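Local coordinates for protein bifunctional enzyme IspD/IspF (Campylobacter jejuni, PDB 1W55) that catalyses two steps of isoprenoid precursor biosynthesis, making 4-diphosphocytidyl-2-C-methyl-D-erythritol from CTP and methylerythritol phosphate, and cyclising its 2-phosphate to methylerythritol 2,4-cyclodiphosphate with release of CMP, at residues K154-A159 with T171-M176; C119-L124 with G178-V183. One frame throughout, in Å; residues are numbered along the deposited sequence.

Contact 1: K154-A159 with T171-M176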
loop_
_atom_site.group_PDB
_atom_site.type_symbol
_atom_site.label_atom_id
_atom_site.label_comp_id
_atom_site.label_asym_id
_atom_site.label_seq_id
_atom_site.Cartn_x
_atom_site.Cartn_y
_atom_site.Cartn_z
ATOM N N LYS A 154 21.216 -43.625 2.851
ATOM C CA LYS A 154 21.977 -44.718 3.453
ATOM C C LYS A 154 23.084 -44.185 4.364
ATOM O O LYS A 154 23.298 -44.719 5.449
ATOM C CB LYS A 154 22.536 -45.664 2.378
ATOM C CG LYS A 154 21.445 -46.368 1.547
ATOM C CD LYS A 154 22.042 -47.318 0.503
ATOM C CE LYS A 154 21.987 -46.722 -0.907
ATOM N NZ LYS A 154 21.017 -47.433 -1.796
ATOM N N LEU A 155 23.754 -43.119 3.930
ATOM C CA LEU A 155 24.837 -42.515 4.708
ATOM C C LEU A 155 24.357 -41.828 5.985
ATOM O O LEU A 155 25.033 -41.900 7.020
ATOM C CB LEU A 155 25.643 -41.525 3.860
ATOM C CG LEU A 155 26.582 -42.157 2.818
ATOM C CD1 LEU A 155 27.345 -41.085 2.078
ATOM C CD2 LEU A 155 27.555 -43.182 3.432
ATOM N N LEU A 156 23.206 -41.154 5.903
ATOM C CA LEU A 156 22.646 -40.443 7.047
ATOM C C LEU A 156 22.161 -41.446 8.088
ATOM O O LEU A 156 22.356 -41.241 9.284
ATOM C CB LEU A 156 21.525 -39.481 6.615
ATOM C CG LEU A 156 20.937 -38.537 7.675
ATOM C CD1 LEU A 156 22.021 -37.689 8.322
ATOM C CD2 LEU A 156 19.806 -37.643 7.103
ATOM N N LYS A 157 21.554 -42.535 7.623
ATOM C CA LYS A 157 21.214 -43.663 8.494
ATOM C C LYS A 157 22.445 -44.169 9.247
ATOM O O LYS A 157 22.426 -44.270 10.482
ATOM C CB LYS A 157 20.574 -44.802 7.699
ATOM C CG LYS A 157 19.153 -44.505 7.246
ATOM C CD LYS A 157 18.425 -45.762 6.826
ATOM C CE LYS A 157 17.264 -45.429 5.905
ATOM N NZ LYS A 157 16.391 -46.609 5.619
ATOM N N LYS A 158 23.517 -44.449 8.509
ATOM C CA LYS A 158 24.767 -44.923 9.111
ATOM C C LYS A 158 25.347 -43.883 10.059
ATOM O O LYS A 158 25.816 -44.220 11.145
ATOM C CB LYS A 158 25.803 -45.279 8.035
ATOM C CG LYS A 158 26.287 -46.727 8.086
ATOM C CD LYS A 158 27.143 -47.071 6.866
ATOM C CE LYS A 158 26.466 -48.127 5.987
ATOM N NZ LYS A 158 26.431 -47.723 4.547
ATOM N N ALA A 159 25.301 -42.617 9.643
ATOM C CA ALA A 159 25.794 -41.506 10.455
ATOM C C ALA A 159 25.161 -41.434 11.851
ATOM O O ALA A 159 25.794 -40.936 12.773
ATOM C CB ALA A 159 25.603 -40.180 9.717
ATOM N N THR A 171 27.151 -32.155 10.128
ATOM C CA THR A 171 28.091 -32.642 11.140
ATOM C C THR A 171 27.986 -34.152 11.323
ATOM O O THR A 171 28.987 -34.809 11.585
ATOM C CB THR A 171 27.883 -31.970 12.503
ATOM O OG1 THR A 171 26.505 -32.096 12.907
ATOM C CG2 THR A 171 28.136 -30.477 12.420
ATOM N N ALA A 172 26.774 -34.698 11.197
ATOM C CA ALA A 172 26.582 -36.141 11.314
ATOM C C ALA A 172 27.311 -36.869 10.178
ATOM O O ALA A 172 28.095 -37.777 10.427
ATOM C CB ALA A 172 25.094 -36.498 11.334
ATOM N N ILE A 173 27.060 -36.437 8.945
ATOM C CA ILE A 173 27.668 -37.026 7.755
ATOM C C ILE A 173 29.188 -36.822 7.730
ATOM O O ILE A 173 29.934 -37.755 7.427
ATOM C CB ILE A 173 27.031 -36.434 6.468
ATOM C CG1 ILE A 173 25.542 -36.807 6.377
ATOM C CG2 ILE A 173 27.839 -36.835 5.218
ATOM C CD1 ILE A 173 25.235 -38.090 5.617
ATOM N N ALA A 174 29.628 -35.606 8.050
ATOM C CA ALA A 174 31.050 -35.269 8.083
ATOM C C ALA A 174 31.849 -36.125 9.079
ATOM O O ALA A 174 32.981 -36.518 8.776
ATOM C CB ALA A 174 31.250 -33.785 8.369
ATOM N N ALA A 175 31.256 -36.416 10.244
ATOM C CA ALA A 175 31.922 -37.183 11.304
ATOM C C ALA A 175 32.221 -38.643 10.921
ATOM O O ALA A 175 33.015 -39.310 11.587
ATOM C CB ALA A 175 31.129 -37.117 12.617
ATOM N N MET A 176 31.590 -39.132 9.858
ATOM C CA MET A 176 31.909 -40.450 9.325
ATOM C C MET A 176 32.706 -40.357 8.023
ATOM O O MET A 176 32.758 -41.316 7.248
ATOM C CB MET A 176 30.638 -41.280 9.125
ATOM C CG MET A 176 30.106 -41.861 10.415
ATOM S SD MET A 176 29.487 -43.545 10.280
ATOM C CE MET A 176 29.056 -43.829 12.022
HETATM O O HOH W 1 28.386 -39.748 12.323
#
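I173 meets L155 and L156 where two short helices, 153-159 and 169-174, pack together in the cytidylyltransferase region. Its CD1 methyl does most of the apolar work. It lies 3.7 Å from the backbone N of L156 and 3.9 Å from CB of L155, so it rests against the helix backbone itself as much as against side chains. The side chains of I173 and L156 cross at about a right angle, with CG1 of I173 against CD1 of L156. L156 also packs on L84 of helix 76-84 and on V92 and V94 of strand 91-96.

The helices come closest at two alanines. CB of A159 and CB of A172 are 4.1 Å apart, and the same A159 methyl sits 3.5 Å from the carbonyl O of A172. Such short side chains let the two CA atoms approach to 5.5 Å.

Farther along the same segment, M176 reaches back, its chain bent at chi2 (-140°), which turns SD toward K158; CE beyond it lies 3.4 Å from the carbonyl O of K158. This is packing of a thioether end on a backbone carbonyl, at an exposed border of the contact.

The polar link is a water, which donates to both A159 O, at 2.9 Å, and A172 O, at 2.8 Å. Two carbonyl acceptors cannot bond to each other directly; the water supplies both protons. The direct contact is thus largely apolar, and the water joins the backbones of the two helices beside their alanine pair.

Contact 2: C119-L124 with G178-V183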
loop_
_atom_site.group_PDB
_atom_site.type_symbol
_atom_site.label_atom_id
_atom_site.label_comp_id
_atom_site.label_asym_id
_atom_site.label_seq_id
_atom_site.Cartn_x
_atom_site.Cartn_y
_atom_site.Cartn_z
ATOM N N CYS A 119 26.252 -34.654 1.431
ATOM C CA CYS A 119 25.267 -33.814 2.091
ATOM C C CYS A 119 25.356 -32.397 1.533
ATOM O O CYS A 119 26.456 -31.832 1.431
ATOM C CB CYS A 119 25.502 -33.827 3.603
ATOM S SG CYS A 119 24.390 -32.793 4.578
ATOM N N ILE A 120 24.207 -31.845 1.137
ATOM C CA ILE A 120 24.123 -30.476 0.616
ATOM C C ILE A 120 23.340 -29.588 1.576
ATOM O O ILE A 120 22.198 -29.895 1.928
ATOM C CB ILE A 120 23.440 -30.429 -0.772
ATOM C CG1 ILE A 120 23.669 -31.728 -1.586
ATOM C CG2 ILE A 120 23.863 -29.151 -1.525
ATOM C CD1 ILE A 120 25.134 -32.005 -1.993
ATOM N N THR A 121 23.945 -28.477 1.972
ATOM C CA THR A 121 23.388 -27.632 3.019
ATOM C C THR A 121 23.622 -26.151 2.727
ATOM O O THR A 121 24.660 -25.778 2.168
ATOM C CB THR A 121 23.995 -28.022 4.409
ATOM O OG1 THR A 121 23.426 -27.199 5.439
ATOM C CG2 THR A 121 25.461 -27.674 4.485
ATOM N N PRO A 122 22.658 -25.312 3.094
ATOM C CA PRO A 122 22.859 -23.864 3.078
ATOM C C PRO A 122 23.686 -23.406 4.271
ATOM O O PRO A 122 23.700 -24.044 5.323
ATOM C CB PRO A 122 21.431 -23.293 3.155
ATOM C CG PRO A 122 20.503 -24.457 3.148
ATOM C CD PRO A 122 21.299 -25.671 3.530
ATOM N N ALA A 123 24.386 -22.295 4.084
ATOM C CA ALA A 123 25.265 -21.735 5.094
ATOM C C ALA A 123 25.401 -20.244 4.841
ATOM O O ALA A 123 25.269 -19.779 3.705
ATOM C CB ALA A 123 26.627 -22.406 5.057
ATOM N N LEU A 124 25.679 -19.513 5.909
ATOM C CA LEU A 124 25.891 -18.083 5.853
ATOM C C LEU A 124 27.195 -17.757 6.554
ATOM O O LEU A 124 27.556 -18.398 7.535
ATOM C CB LEU A 124 24.745 -17.343 6.547
ATOM C CG LEU A 124 23.348 -17.494 5.948
ATOM C CD1 LEU A 124 22.320 -16.900 6.899
ATOM C CD2 LEU A 124 23.263 -16.852 4.562
ATOM N N GLY A 178 32.144 -38.340 5.409
ATOM C CA GLY A 178 31.374 -37.881 4.263
ATOM C C GLY A 178 31.690 -36.449 3.865
ATOM O O GLY A 178 32.148 -35.650 4.683
ATOM N N LYS A 179 31.445 -36.127 2.599
ATOM C CA LYS A 179 31.728 -34.794 2.056
ATOM C C LYS A 179 30.490 -33.902 2.066
ATOM O O LYS A 179 29.382 -34.357 1.776
ATOM C CB LYS A 179 32.285 -34.889 0.623
ATOM C CG LYS A 179 33.424 -35.908 0.449
ATOM C CD LYS A 179 34.802 -35.236 0.396
ATOM C CE LYS A 179 35.872 -36.092 1.073
ATOM N NZ LYS A 179 36.050 -35.706 2.504
ATOM N N ILE A 180 30.701 -32.632 2.392
ATOM C CA ILE A 180 29.646 -31.632 2.449
ATOM C C ILE A 180 29.817 -30.590 1.348
ATOM O O ILE A 180 30.919 -30.094 1.126
ATOM C CB ILE A 180 29.651 -30.917 3.830
ATOM C CG1 ILE A 180 29.895 -31.915 4.980
ATOM C CG2 ILE A 180 28.354 -30.078 4.026
ATOM C CD1 ILE A 180 28.813 -32.955 5.158
ATOM N N TRP A 181 28.724 -30.263 0.667
ATOM C CA TRP A 181 28.692 -29.129 -0.247
ATOM C C TRP A 181 27.895 -27.981 0.400
ATOM O O TRP A 181 26.728 -28.154 0.781
ATOM C CB TRP A 181 28.091 -29.528 -1.604
ATOM C CG TRP A 181 28.232 -28.456 -2.650
ATOM C CD1 TRP A 181 27.272 -27.571 -3.050
ATOM C CD2 TRP A 181 29.406 -28.138 -3.408
ATOM N NE1 TRP A 181 27.770 -26.727 -4.014
ATOM C CE2 TRP A 181 29.080 -27.052 -4.254
ATOM C CE3 TRP A 181 30.706 -28.665 -3.464
ATOM C CZ2 TRP A 181 30.005 -26.482 -5.147
ATOM C CZ3 TRP A 181 31.628 -28.098 -4.352
ATOM C CH2 TRP A 181 31.269 -27.017 -5.180
ATOM N N PHE A 182 28.545 -26.827 0.547
ATOM C CA PHE A 182 27.912 -25.650 1.131
ATOM C C PHE A 182 27.338 -24.728 0.055
ATOM O O PHE A 182 28.018 -24.366 -0.904
ATOM C CB PHE A 182 28.885 -24.888 2.034
ATOM C CG PHE A 182 29.387 -25.700 3.197
ATOM C CD1 PHE A 182 30.613 -26.368 3.120
ATOM C CD2 PHE A 182 28.630 -25.817 4.364
ATOM C CE1 PHE A 182 31.082 -27.135 4.189
ATOM C CE2 PHE A 182 29.091 -26.582 5.436
ATOM C CZ PHE A 182 30.329 -27.241 5.345
ATOM N N VAL A 183 26.076 -24.361 0.232
ATOM C CA VAL A 183 25.366 -23.503 -0.705
ATOM C C VAL A 183 25.016 -22.241 0.080
ATOM O O VAL A 183 24.795 -22.322 1.287
ATOM C CB VAL A 183 24.110 -24.262 -1.237
ATOM C CG1 VAL A 183 22.844 -23.425 -1.182
ATOM C CG2 VAL A 183 24.362 -24.810 -2.622
#
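C119, I120, T121 and P122 pair in turn with I180, W181, F182 and V183, making strands 119-124 and 180-183 parallel neighbours in the mixed beta-sheet of the cytidylyltransferase domain, a member of the GT-A clan. The strand directions diverge by 41°, a marked twist.

Five backbone hydrogen bonds join the two segments. W181 N donates to C119 O and W181 O accepts from T121 N, then V183 N donates to T121 O and V183 O accepts from A123 N; each of W181 and V183 thus bonds to residues on both sides of its partner, as parallel pairing requires. The bond from C119 N to K179 O, 3.2 Å, adds a further link, K179 preceding strand 180-183. Auxiliary CA-H...O contacts fill the gaps: V183 O takes the N-H of A123, at 2.8 Å, as well as the CA-H of P122, whose CA is 3.1 Å from that oxygen.

On one face, C119, T121, I180 and F182 pack together. I180 CG2 lies 3.7 Å above the F182 ring plane, displaced toward the rim. With its hydroxyl anti to the backbone N (chi1 -179°), T121 holds CG2 between the backbone N and the carbonyl carbon, where it meets F182 CD2 at 3.7 Å and also I180 CG2; the T121 and F182 side chains lie side by side. The T121 hydroxyl is hydrogen-bonded to Q149, and K143 of strand 142-145 makes a cation-pi contact with F182.

The other face bears I120, P122, W181 and V183, with L106 and L110 of helix 104-111 packed on it. Here I120 CD1 lies 3.9 Å from W181 CB, while I120 CG2 stands at the edge of the indole, near its plane and 4.1 Å from W181 CD1.

The centres of contacts 1 and 2 are about 13 Å apart, and helix 169-174 of contact 1 leads through a turn directly into strand 180-184 of contact 2. In chain order, strand 119-124 comes first; after strands 142-145 and 149-152, helices 153-159 and 169-174 follow, and then strand 180-184. I173 bridges the contacts, its CG2 packing on I180 CD1 at 4.0 Å and its CG1 on C119 CB. A probable hydrogen bond from G178 N to I173 O marks the turn. Helix 169-174 therefore rests on helix 153-159 and on the sheet face that carries C119 and I180: the chain leaves the sheet, forms the helix pair and returns to pair in parallel with 119-124.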